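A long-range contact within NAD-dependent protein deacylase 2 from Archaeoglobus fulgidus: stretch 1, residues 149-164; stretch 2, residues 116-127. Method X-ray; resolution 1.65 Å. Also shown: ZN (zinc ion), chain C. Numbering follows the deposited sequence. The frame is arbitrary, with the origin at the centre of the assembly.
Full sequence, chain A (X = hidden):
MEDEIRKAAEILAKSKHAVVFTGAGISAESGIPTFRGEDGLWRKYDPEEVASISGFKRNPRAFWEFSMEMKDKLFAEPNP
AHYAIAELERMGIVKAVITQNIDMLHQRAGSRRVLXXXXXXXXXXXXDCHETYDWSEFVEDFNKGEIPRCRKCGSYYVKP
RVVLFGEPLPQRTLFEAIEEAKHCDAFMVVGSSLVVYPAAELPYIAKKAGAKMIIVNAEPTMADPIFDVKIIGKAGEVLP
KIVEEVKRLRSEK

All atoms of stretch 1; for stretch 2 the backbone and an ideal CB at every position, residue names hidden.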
ATOM      1  N   ARG A 149      -6.891  20.648  13.980  1.00 14.21           N
ATOM      2  CA  ARG A 149      -7.704  20.858  15.169  1.00 14.70           C
ATOM      3  C   ARG A 149      -9.145  20.878  14.692  1.00 14.12           C
ATOM      4  O   ARG A 149      -9.423  21.335  13.584  1.00 13.77           O
ATOM      5  CB  ARG A 149      -7.374  22.199  15.828  1.00 15.65           C
ATOM      6  CG  ARG A 149      -5.980  22.306  16.424  1.00 16.78           C
ATOM      7  CD  ARG A 149      -5.865  21.648  17.786  1.00 17.42           C
ATOM      8  NE  ARG A 149      -6.743  22.258  18.791  1.00 18.19           N
ATOM      9  CZ  ARG A 149      -6.470  23.354  19.503  1.00 18.85           C
ATOM     10  NH1 ARG A 149      -5.320  24.017  19.358  1.00 19.03           N
ATOM     11  NH2 ARG A 149      -7.362  23.793  20.388  1.00 19.32           N
ATOM     12  N   CYS A 150     -10.062  20.395  15.518  1.00 13.91           N
ATOM     13  CA  CYS A 150     -11.474  20.443  15.159  1.00 14.26           C
ATOM     14  C   CYS A 150     -11.981  21.877  15.233  1.00 14.77           C
ATOM     15  O   CYS A 150     -11.881  22.520  16.276  1.00 14.71           O
ATOM     16  CB  CYS A 150     -12.285  19.575  16.092  1.00 14.09           C
ATOM     17  SG  CYS A 150     -14.046  19.537  15.702  1.00 14.08           S
ATOM     18  N   ARG A 151     -12.522  22.377  14.130  1.00 15.86           N
ATOM     19  CA  ARG A 151     -13.023  23.749  14.095  1.00 16.79           C
ATOM     20  C   ARG A 151     -14.290  23.914  14.934  1.00 17.19           C
ATOM     21  O   ARG A 151     -14.508  24.972  15.529  1.00 17.68           O
ATOM     22  CB  ARG A 151     -13.275  24.198  12.656  1.00 17.94           C
ATOM     23  CG  ARG A 151     -13.722  25.652  12.539  1.00 18.68           C
ATOM     24  CD  ARG A 151     -13.778  26.100  11.092  1.00 19.53           C
ATOM     25  NE  ARG A 151     -12.446  26.269  10.500  1.00 20.11           N
ATOM     26  CZ  ARG A 151     -11.831  27.436  10.291  1.00 20.62           C
ATOM     27  NH1 ARG A 151     -10.627  27.451   9.729  1.00 20.92           N
ATOM     28  NH2 ARG A 151     -12.399  28.591  10.621  1.00 21.12           N
ATOM     29  N   LYS A 152     -15.122  22.879  14.988  1.00 16.64           N
ATOM     30  CA  LYS A 152     -16.368  22.969  15.746  1.00 16.89           C
ATOM     31  C   LYS A 152     -16.104  23.095  17.245  1.00 16.91           C
ATOM     32  O   LYS A 152     -16.564  24.046  17.877  1.00 17.50           O
ATOM     33  CB  LYS A 152     -17.276  21.769  15.469  1.00 16.95           C
ATOM     34  CG  LYS A 152     -18.585  21.815  16.248  1.00 17.25           C
ATOM     35  CD  LYS A 152     -19.592  20.795  15.743  1.00 17.60           C
ATOM     36  CE  LYS A 152     -20.293  21.271  14.484  1.00 17.91           C
ATOM     37  NZ  LYS A 152     -21.284  20.274  14.001  1.00 18.35           N
ATOM     38  N   CYS A 153     -15.361  22.144  17.809  1.00 16.73           N
ATOM     39  CA  CYS A 153     -15.217  22.046  19.267  1.00 16.46           C
ATOM     40  C   CYS A 153     -13.815  22.372  19.804  1.00 16.40           C
ATOM     41  O   CYS A 153     -13.636  22.489  21.022  1.00 16.40           O
ATOM     42  CB  CYS A 153     -15.644  20.655  19.731  1.00 16.50           C
ATOM     43  SG  CYS A 153     -14.396  19.367  19.515  1.00 16.85           S
ATOM     44  N   GLY A 154     -12.838  22.517  18.911  1.00 15.86           N
ATOM     45  CA  GLY A 154     -11.474  22.905  19.294  1.00 15.73           C
ATOM     46  C   GLY A 154     -10.554  21.749  19.652  1.00 15.50           C
ATOM     47  O   GLY A 154      -9.393  21.969  19.986  1.00 15.65           O
ATOM     48  N   SER A 155     -11.058  20.519  19.565  1.00 15.20           N
ATOM     49  CA  SER A 155     -10.306  19.342  20.011  1.00 15.06           C
ATOM     50  C   SER A 155      -8.982  19.154  19.278  1.00 14.97           C
ATOM     51  O   SER A 155      -8.842  19.512  18.104  1.00 14.76           O
ATOM     52  CB  SER A 155     -11.148  18.074  19.852  1.00 15.19           C
ATOM     53  OG  SER A 155     -10.429  16.918  20.255  1.00 15.20           O
ATOM     54  N   TYR A 156      -8.018  18.577  19.992  1.00 15.10           N
ATOM     55  CA  TYR A 156      -6.753  18.141  19.410  1.00 15.44           C
ATOM     56  C   TYR A 156      -6.869  16.741  18.789  1.00 15.05           C
ATOM     57  O   TYR A 156      -5.896  16.243  18.227  1.00 14.98           O
ATOM     58  CB  TYR A 156      -5.658  18.112  20.489  1.00 16.21           C
ATOM     59  CG  TYR A 156      -5.017  19.449  20.796  1.00 17.19           C
ATOM     60  CD1 TYR A 156      -3.740  19.754  20.327  1.00 17.52           C
ATOM     61  CD2 TYR A 156      -5.673  20.402  21.569  1.00 17.91           C
ATOM     62  CE1 TYR A 156      -3.143  20.974  20.607  1.00 18.20           C
ATOM     63  CE2 TYR A 156      -5.082  21.620  21.855  1.00 18.36           C
ATOM     64  CZ  TYR A 156      -3.817  21.901  21.372  1.00 18.49           C
ATOM     65  OH  TYR A 156      -3.223  23.111  21.655  1.00 19.73           O
ATOM     66  N   TYR A 157      -8.037  16.107  18.890  1.00 14.47           N
ATOM     67  CA  TYR A 157      -8.202  14.711  18.470  1.00 14.36           C
ATOM     68  C   TYR A 157      -8.898  14.567  17.118  1.00 13.59           C
ATOM     69  O   TYR A 157      -9.955  13.938  17.015  1.00 13.59           O
ATOM     70  CB  TYR A 157      -8.949  13.916  19.545  1.00 14.81           C
ATOM     71  CG  TYR A 157      -8.130  13.696  20.790  1.00 15.56           C
ATOM     72  CD1 TYR A 157      -8.080  14.657  21.796  1.00 16.15           C
ATOM     73  CD2 TYR A 157      -7.387  12.537  20.951  1.00 15.95           C
ATOM     74  CE1 TYR A 157      -7.323  14.455  22.939  1.00 16.62           C
ATOM     75  CE2 TYR A 157      -6.627  12.328  22.083  1.00 16.38           C
ATOM     76  CZ  TYR A 157      -6.593  13.287  23.072  1.00 16.76           C
ATOM     77  OH  TYR A 157      -5.831  13.066  24.200  1.00 18.01           O
ATOM     78  N   VAL A 158      -8.293  15.148  16.086  1.00 12.84           N
ATOM     79  CA  VAL A 158      -8.733  14.929  14.711  1.00 12.72           C
ATOM     80  C   VAL A 158      -7.963  13.733  14.170  1.00 12.59           C
ATOM     81  O   VAL A 158      -6.751  13.812  13.952  1.00 12.23           O
ATOM     82  CB  VAL A 158      -8.482  16.153  13.812  1.00 12.89           C
ATOM     83  CG1 VAL A 158      -8.904  15.858  12.373  1.00 12.82           C
ATOM     84  CG2 VAL A 158      -9.221  17.365  14.357  1.00 13.04           C
ATOM     85  N   LYS A 159      -8.673  12.625  13.974  1.00 12.86           N
ATOM     86  CA  LYS A 159      -8.056  11.374  13.548  1.00 13.21           C
ATOM     87  C   LYS A 159      -8.372  11.106  12.076  1.00 12.88           C
ATOM     88  O   LYS A 159      -9.540  11.080  11.698  1.00 12.56           O
ATOM     89  CB  LYS A 159      -8.571  10.213  14.399  1.00 13.91           C
ATOM     90  CG  LYS A 159      -7.838   8.899  14.162  1.00 14.57           C
ATOM     91  CD  LYS A 159      -8.563   7.728  14.793  1.00 15.24           C
ATOM     92  CE  LYS A 159      -7.834   6.424  14.512  1.00 15.58           C
ATOM     93  NZ  LYS A 159      -8.045   5.947  13.117  1.00 15.74           N
ATOM     94  N   PRO A 160      -7.336  10.894  11.245  1.00 12.63           N
ATOM     95  CA  PRO A 160      -7.629  10.525   9.866  1.00 12.74           C
ATOM     96  C   PRO A 160      -8.202   9.117   9.806  1.00 12.97           C
ATOM     97  O   PRO A 160      -7.949   8.314  10.708  1.00 12.47           O
ATOM     98  CB  PRO A 160      -6.260  10.586   9.188  1.00 12.88           C
ATOM     99  CG  PRO A 160      -5.289  10.291  10.273  1.00 12.95           C
ATOM    100  CD  PRO A 160      -5.895  10.800  11.549  1.00 12.95           C
ATOM    101  N   ARG A 161      -8.956   8.815   8.752  1.00 13.34           N
ATOM    102  CA  ARG A 161      -9.509   7.470   8.568  1.00 13.92           C
ATOM    103  C   ARG A 161      -8.432   6.518   8.045  1.00 13.95           C
ATOM    104  O   ARG A 161      -8.556   5.903   6.980  1.00 14.17           O
ATOM    105  CB  ARG A 161     -10.745   7.509   7.670  1.00 14.61           C
ATOM    106  CG  ARG A 161     -11.910   8.184   8.358  1.00 15.35           C
ATOM    107  CD  ARG A 161     -13.207   8.055   7.587  1.00 16.11           C
ATOM    108  NE  ARG A 161     -14.235   8.904   8.186  1.00 17.14           N
ATOM    109  CZ  ARG A 161     -15.404   9.197   7.622  1.00 18.09           C
ATOM    110  NH1 ARG A 161     -15.729   8.705   6.428  1.00 18.80           N
ATOM    111  NH2 ARG A 161     -16.260   9.988   8.259  1.00 18.65           N
ATOM    112  N   VAL A 162      -7.374   6.426   8.839  1.00 13.86           N
ATOM    113  CA  VAL A 162      -6.250   5.545   8.610  1.00 13.80           C
ATOM    114  C   VAL A 162      -6.297   4.512   9.720  1.00 13.60           C
ATOM    115  O   VAL A 162      -6.636   4.836  10.859  1.00 14.02           O
ATOM    116  CB  VAL A 162      -4.926   6.333   8.679  1.00 14.27           C
ATOM    117  CG1 VAL A 162      -3.721   5.407   8.816  1.00 14.51           C
ATOM    118  CG2 VAL A 162      -4.785   7.227   7.457  1.00 14.38           C
ATOM    119  N   VAL A 163      -5.967   3.271   9.387  1.00 12.73           N
ATOM    120  CA  VAL A 163      -5.835   2.227  10.390  1.00 12.42           C
ATOM    121  C   VAL A 163      -4.484   2.412  11.072  1.00 12.25           C
ATOM    122  O   VAL A 163      -3.443   2.223  10.445  1.00 12.27           O
ATOM    123  CB  VAL A 163      -5.904   0.823   9.759  1.00 12.43           C
ATOM    124  CG1 VAL A 163      -5.744  -0.251  10.828  1.00 12.35           C
ATOM    125  CG2 VAL A 163      -7.220   0.642   9.015  1.00 12.32           C
ATOM    126  N   LEU A 164      -4.502   2.798  12.345  1.00 12.36           N
ATOM    127  CA  LEU A 164      -3.280   2.880  13.131  1.00 12.42           C
ATOM    128  C   LEU A 164      -2.981   1.512  13.714  1.00 12.37           C
ATOM    129  O   LEU A 164      -3.862   0.656  13.785  1.00 11.69           O
ATOM    130  CB  LEU A 164      -3.432   3.893  14.267  1.00 12.80           C
ATOM    131  CG  LEU A 164      -3.736   5.323  13.825  1.00 12.97           C
ATOM    132  CD1 LEU A 164      -3.905   6.221  15.042  1.00 13.11           C
ATOM    133  CD2 LEU A 164      -2.645   5.844  12.910  1.00 13.08           C
ATOM    134  N   UNK A 116      -7.474  -0.213  -0.175  1.00 12.97           N
ATOM    135  CA  UNK A 116      -6.684   0.467   0.850  1.00 13.06           C
ATOM    136  C   UNK A 116      -6.869  -0.217   2.201  1.00 12.69           C
ATOM    137  O   UNK A 116      -7.784   0.106   2.967  1.00 12.37           O
ATOM    138  CB  UNK A 116      -7.076   1.943   0.943  1.00 13.06           C
ATOM    139  N   UNK A 117      -5.991  -1.176   2.478  1.00 12.11           N
ATOM    140  CA  UNK A 117      -6.067  -1.971   3.699  1.00 12.05           C
ATOM    141  C   UNK A 117      -6.025  -1.128   4.960  1.00 12.21           C
ATOM    142  O   UNK A 117      -6.657  -1.472   5.955  1.00 12.09           O
ATOM    143  CB  UNK A 117      -4.923  -2.987   3.729  1.00 12.05           C
ATOM    144  N   UNK A 118      -5.273  -0.034   4.919  1.00 12.32           N
ATOM    145  CA  UNK A 118      -5.083   0.802   6.098  1.00 12.55           C
ATOM    146  C   UNK A 118      -5.725   2.173   5.955  1.00 13.20           C
ATOM    147  O   UNK A 118      -5.362   3.110   6.676  1.00 13.30           O
ATOM    148  CB  UNK A 118      -3.589   0.964   6.386  1.00 12.55           C
ATOM    149  N   UNK A 119      -6.700   2.275   5.055  1.00 13.71           N
ATOM    150  CA  UNK A 119      -7.404   3.529   4.812  1.00 14.37           C
ATOM    151  C   UNK A 119      -6.529   4.570   4.147  1.00 15.02           C
ATOM    152  O   UNK A 119      -5.595   4.240   3.414  1.00 14.80           O
ATOM    153  CB  UNK A 119      -7.950   4.087   6.128  1.00 14.37           C
ATOM    154  N   UNK A 120      -6.832   5.841   4.403  1.00 15.80           N
ATOM    155  CA  UNK A 120      -6.078   6.944   3.810  1.00 16.72           C
ATOM    156  C   UNK A 120      -6.331   8.236   4.565  1.00 17.30           C
ATOM    157  O   UNK A 120      -7.217   8.301   5.411  1.00 16.96           O
ATOM    158  CB  UNK A 120      -6.445   7.116   2.335  1.00 16.72           C
ATOM    159  N   UNK A 121      -5.563   9.267   4.224  1.00 18.39           N
ATOM    160  CA  UNK A 121      -5.687  10.582   4.855  1.00 19.42           C
ATOM    161  C   UNK A 121      -6.875  11.394   4.336  1.00 19.26           C
ATOM    162  O   UNK A 121      -7.181  12.448   4.889  1.00 19.16           O
ATOM    163  CB  UNK A 121      -4.398  11.377   4.639  1.00 19.42           C
ATOM    164  N   UNK A 122      -7.539  10.898   3.292  1.00 18.77           N
ATOM    165  CA  UNK A 122      -8.585  11.642   2.574  1.00 19.20           C
ATOM    166  C   UNK A 122      -9.705  12.196   3.459  1.00 18.08           C
ATOM    167  O   UNK A 122     -10.157  13.324   3.258  1.00 17.38           O
ATOM    168  CB  UNK A 122      -9.206  10.733   1.511  1.00 19.20           C
ATOM    169  N   UNK A 123     -10.159  11.391   4.415  1.00 17.33           N
ATOM    170  CA  UNK A 123     -11.247  11.775   5.313  1.00 17.19           C
ATOM    171  C   UNK A 123     -10.779  11.672   6.761  1.00 15.84           C
ATOM    172  O   UNK A 123      -9.928  10.842   7.080  1.00 15.46           O
ATOM    173  CB  UNK A 123     -12.479  10.898   5.083  1.00 17.19           C
ATOM    174  N   UNK A 124     -11.335  12.521   7.624  1.00 14.36           N
ATOM    175  CA  UNK A 124     -10.942  12.577   9.031  1.00 13.95           C
ATOM    176  C   UNK A 124     -12.152  12.813   9.925  1.00 14.07           C
ATOM    177  O   UNK A 124     -13.187  13.302   9.466  1.00 14.09           O
ATOM    178  CB  UNK A 124      -9.902  13.677   9.253  1.00 13.95           C
ATOM    179  N   UNK A 125     -12.008  12.458  11.200  1.00 14.19           N
ATOM    180  CA  UNK A 125     -13.072  12.611  12.189  1.00 14.59           C
ATOM    181  C   UNK A 125     -12.524  13.186  13.482  1.00 14.71           C
ATOM    182  O   UNK A 125     -11.440  12.807  13.921  1.00 14.94           O
ATOM    183  CB  UNK A 125     -13.757  11.269  12.457  1.00 14.59           C
ATOM    184  N   UNK A 126     -13.282  14.083  14.105  1.00 14.82           N
ATOM    185  CA  UNK A 126     -12.980  14.502  15.467  1.00 14.86           C
ATOM    186  C   UNK A 126     -13.511  13.450  16.435  1.00 15.51           C
ATOM    187  O   UNK A 126     -14.707  13.150  16.433  1.00 15.46           O
ATOM    188  CB  UNK A 126     -13.582  15.876  15.767  1.00 14.86           C
ATOM    189  N   UNK A 127     -12.632  12.902  17.269  1.00 16.41           N
ATOM    190  CA  UNK A 127     -13.023  11.843  18.204  1.00 17.45           C
ATOM    191  C   UNK A 127     -13.926  12.330  19.338  1.00 18.15           C
ATOM    192  O   UNK A 127     -14.603  11.520  19.975  1.00 18.98           O
ATOM    193  CB  UNK A 127     -11.769  11.200  18.801  1.00 17.45           C
TER
HETATM  194 ZN    ZN C 301     -14.798  18.255  17.493  1.00 15.18          ZN

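Nothing of stretch 1 lies within reach of the ideal CB at 116 or 117, so almost any residue would serve; they are Glu 116 and Leu 117.

At 118 the CB points sideways, 4.1 Å from Val 163 CB, and a side chain of moderate size could lie along the valine. The residue is His 118, whose ring lies obliquely beside Val 163, while its backbone O accepts a hydrogen bond from Val 163 N (2.8 Å).

Position 119 is decided by its backbone. Phi is positive, and the ideal CB would stand 2.1 Å from Arg 161 O, a clash. Only glycine fits, and Gly 119 lets its CA approach Arg 161 O to 3.4 Å in a CA-H...O contact.

The CB at 120 points away, so several residues would suit, a small polar one among them; the backbone N donates to Arg 161 O (3.1 Å). Ser 120 OG accepts a hydrogen bond from the N of residue 122.

Position 121 also points away, but a long, flexible apolar chain could bend back to Pro 160 and Val 162. Met 121 does so, its SD reaching Pro 160 CB at 3.8 Å and Val 162 CG2 at 3.9 Å.

At 122 the CB points sideways with nothing of stretch 1 within 5.5 Å, so many residues, polar ones included, would do; Asp 122 makes no contact.

At 123 the ideal CB is 3.9 Å from Arg 161 CD; aliphatic carbons suit, provided any charge leads off. Lys 123 lays its CB over one face of the guanidinium while its end leads away.

Position 124 faces the same side of the sheet as Val 158 and Pro 160, calling for an apolar residue. Leu 124 packs CB against Val 158 CG1 (3.9 Å) and CD2 against Pro 160 CB (3.9 Å).

Position 125 shares the other face with Lys 159, and Arg 161 NE lies 4.9 Å from its ideal CB: an acid is the natural answer. Asp 125 forms a two-pronged salt bridge, OD2 to Arg 161 NE at 2.7 Å and OD1 to Arg 161 NH2 at 3.0 Å. A water links OD2 to Lys 159 O.

The zinc held by Cys 150 and Cys 153 is about 3.2 Å from the ideal CB at 126, the reach of a cysteine thiolate and too short for histidine NE2. Cys 126 SG binds zinc at 2.3 Å.

Position 127 points toward Tyr 157 and Lys 159, whose carbons invite an apolar chain. Leu 127 brings CD2 to Lys 159 CB at 3.8 Å.

Stretch 2 116-127: ELHGSMDKLDCL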
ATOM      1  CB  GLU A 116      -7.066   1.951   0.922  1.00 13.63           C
ATOM      2  CG  GLU A 116      -6.673   2.726  -0.326  1.00 14.21           C
ATOM      3  CD  GLU A 116      -7.102   4.178  -0.284  1.00 14.76           C
ATOM      4  OE1 GLU A 116      -6.255   5.049  -0.564  1.00 15.23           O
ATOM      5  OE2 GLU A 116      -8.283   4.442   0.022  1.00 15.81           O
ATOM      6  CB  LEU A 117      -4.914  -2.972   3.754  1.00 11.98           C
ATOM      7  CG  LEU A 117      -4.901  -4.066   2.688  1.00 12.09           C
ATOM      8  CD1 LEU A 117      -3.649  -4.913   2.869  1.00 12.13           C
ATOM      9  CD2 LEU A 117      -6.154  -4.923   2.739  1.00 12.08           C
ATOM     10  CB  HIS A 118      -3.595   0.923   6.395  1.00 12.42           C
ATOM     11  CG  HIS A 118      -2.941  -0.393   6.675  1.00 12.26           C
ATOM     12  ND1 HIS A 118      -1.647  -0.678   6.302  1.00 12.33           N
ATOM     13  CD2 HIS A 118      -3.412  -1.506   7.287  1.00 12.37           C
ATOM     14  CE1 HIS A 118      -1.344  -1.908   6.681  1.00 12.27           C
ATOM     15  NE2 HIS A 118      -2.398  -2.432   7.280  1.00 12.32           N
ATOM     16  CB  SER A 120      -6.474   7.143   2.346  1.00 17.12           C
ATOM     17  OG  SER A 120      -7.729   7.793   2.247  1.00 17.56           O
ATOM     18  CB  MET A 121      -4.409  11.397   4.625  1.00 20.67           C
ATOM     19  CG  MET A 121      -3.148  10.777   5.200  1.00 21.81           C
ATOM     20  SD  MET A 121      -3.175  10.696   6.997  1.00 24.01           S
ATOM     21  CE  MET A 121      -3.295  12.422   7.429  1.00 23.38           C
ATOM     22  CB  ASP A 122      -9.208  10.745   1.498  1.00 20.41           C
ATOM     23  CG  ASP A 122      -9.979  11.530   0.458  1.00 21.80           C
ATOM     24  OD1 ASP A 122      -9.436  12.532  -0.052  1.00 23.58           O
ATOM     25  OD2 ASP A 122     -11.125  11.144   0.150  1.00 23.58           O
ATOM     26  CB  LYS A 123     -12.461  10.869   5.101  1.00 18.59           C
ATOM     27  CG  LYS A 123     -12.988  10.827   3.673  1.00 19.91           C
ATOM     28  CD  LYS A 123     -13.660  12.126   3.254  1.00 21.16           C
ATOM     29  CE  LYS A 123     -15.005  12.321   3.940  1.00 22.42           C
ATOM     30  NZ  LYS A 123     -15.798  13.423   3.330  1.00 23.30           N
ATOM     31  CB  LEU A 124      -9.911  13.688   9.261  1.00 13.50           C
ATOM     32  CG  LEU A 124      -8.732  13.756   8.286  1.00 13.05           C
ATOM     33  CD1 LEU A 124      -9.049  14.642   7.087  1.00 12.90           C
ATOM     34  CD2 LEU A 124      -7.484  14.265   8.993  1.00 12.98           C
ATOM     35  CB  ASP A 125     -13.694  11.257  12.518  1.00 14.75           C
ATOM     36  CG  ASP A 125     -14.284  10.578  11.311  1.00 14.96           C
ATOM     37  OD1 ASP A 125     -15.441  10.885  10.958  1.00 15.64           O
ATOM     38  OD2 ASP A 125     -13.593   9.729  10.716  1.00 15.23           O
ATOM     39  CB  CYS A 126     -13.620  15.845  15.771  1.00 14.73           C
ATOM     40  SG  CYS A 126     -13.447  16.362  17.489  1.00 14.36           S
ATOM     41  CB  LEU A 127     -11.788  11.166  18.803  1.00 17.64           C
ATOM     42  CG  LEU A 127     -10.787  10.542  17.827  1.00 17.92           C
ATOM     43  CD1 LEU A 127      -9.751   9.741  18.602  1.00 17.91           C
ATOM     44  CD2 LEU A 127     -11.471   9.666  16.789  1.00 18.23           C
TER
HETATM   45  O   HOH W   1     -11.298   8.797  11.848  1.00 15.82           O
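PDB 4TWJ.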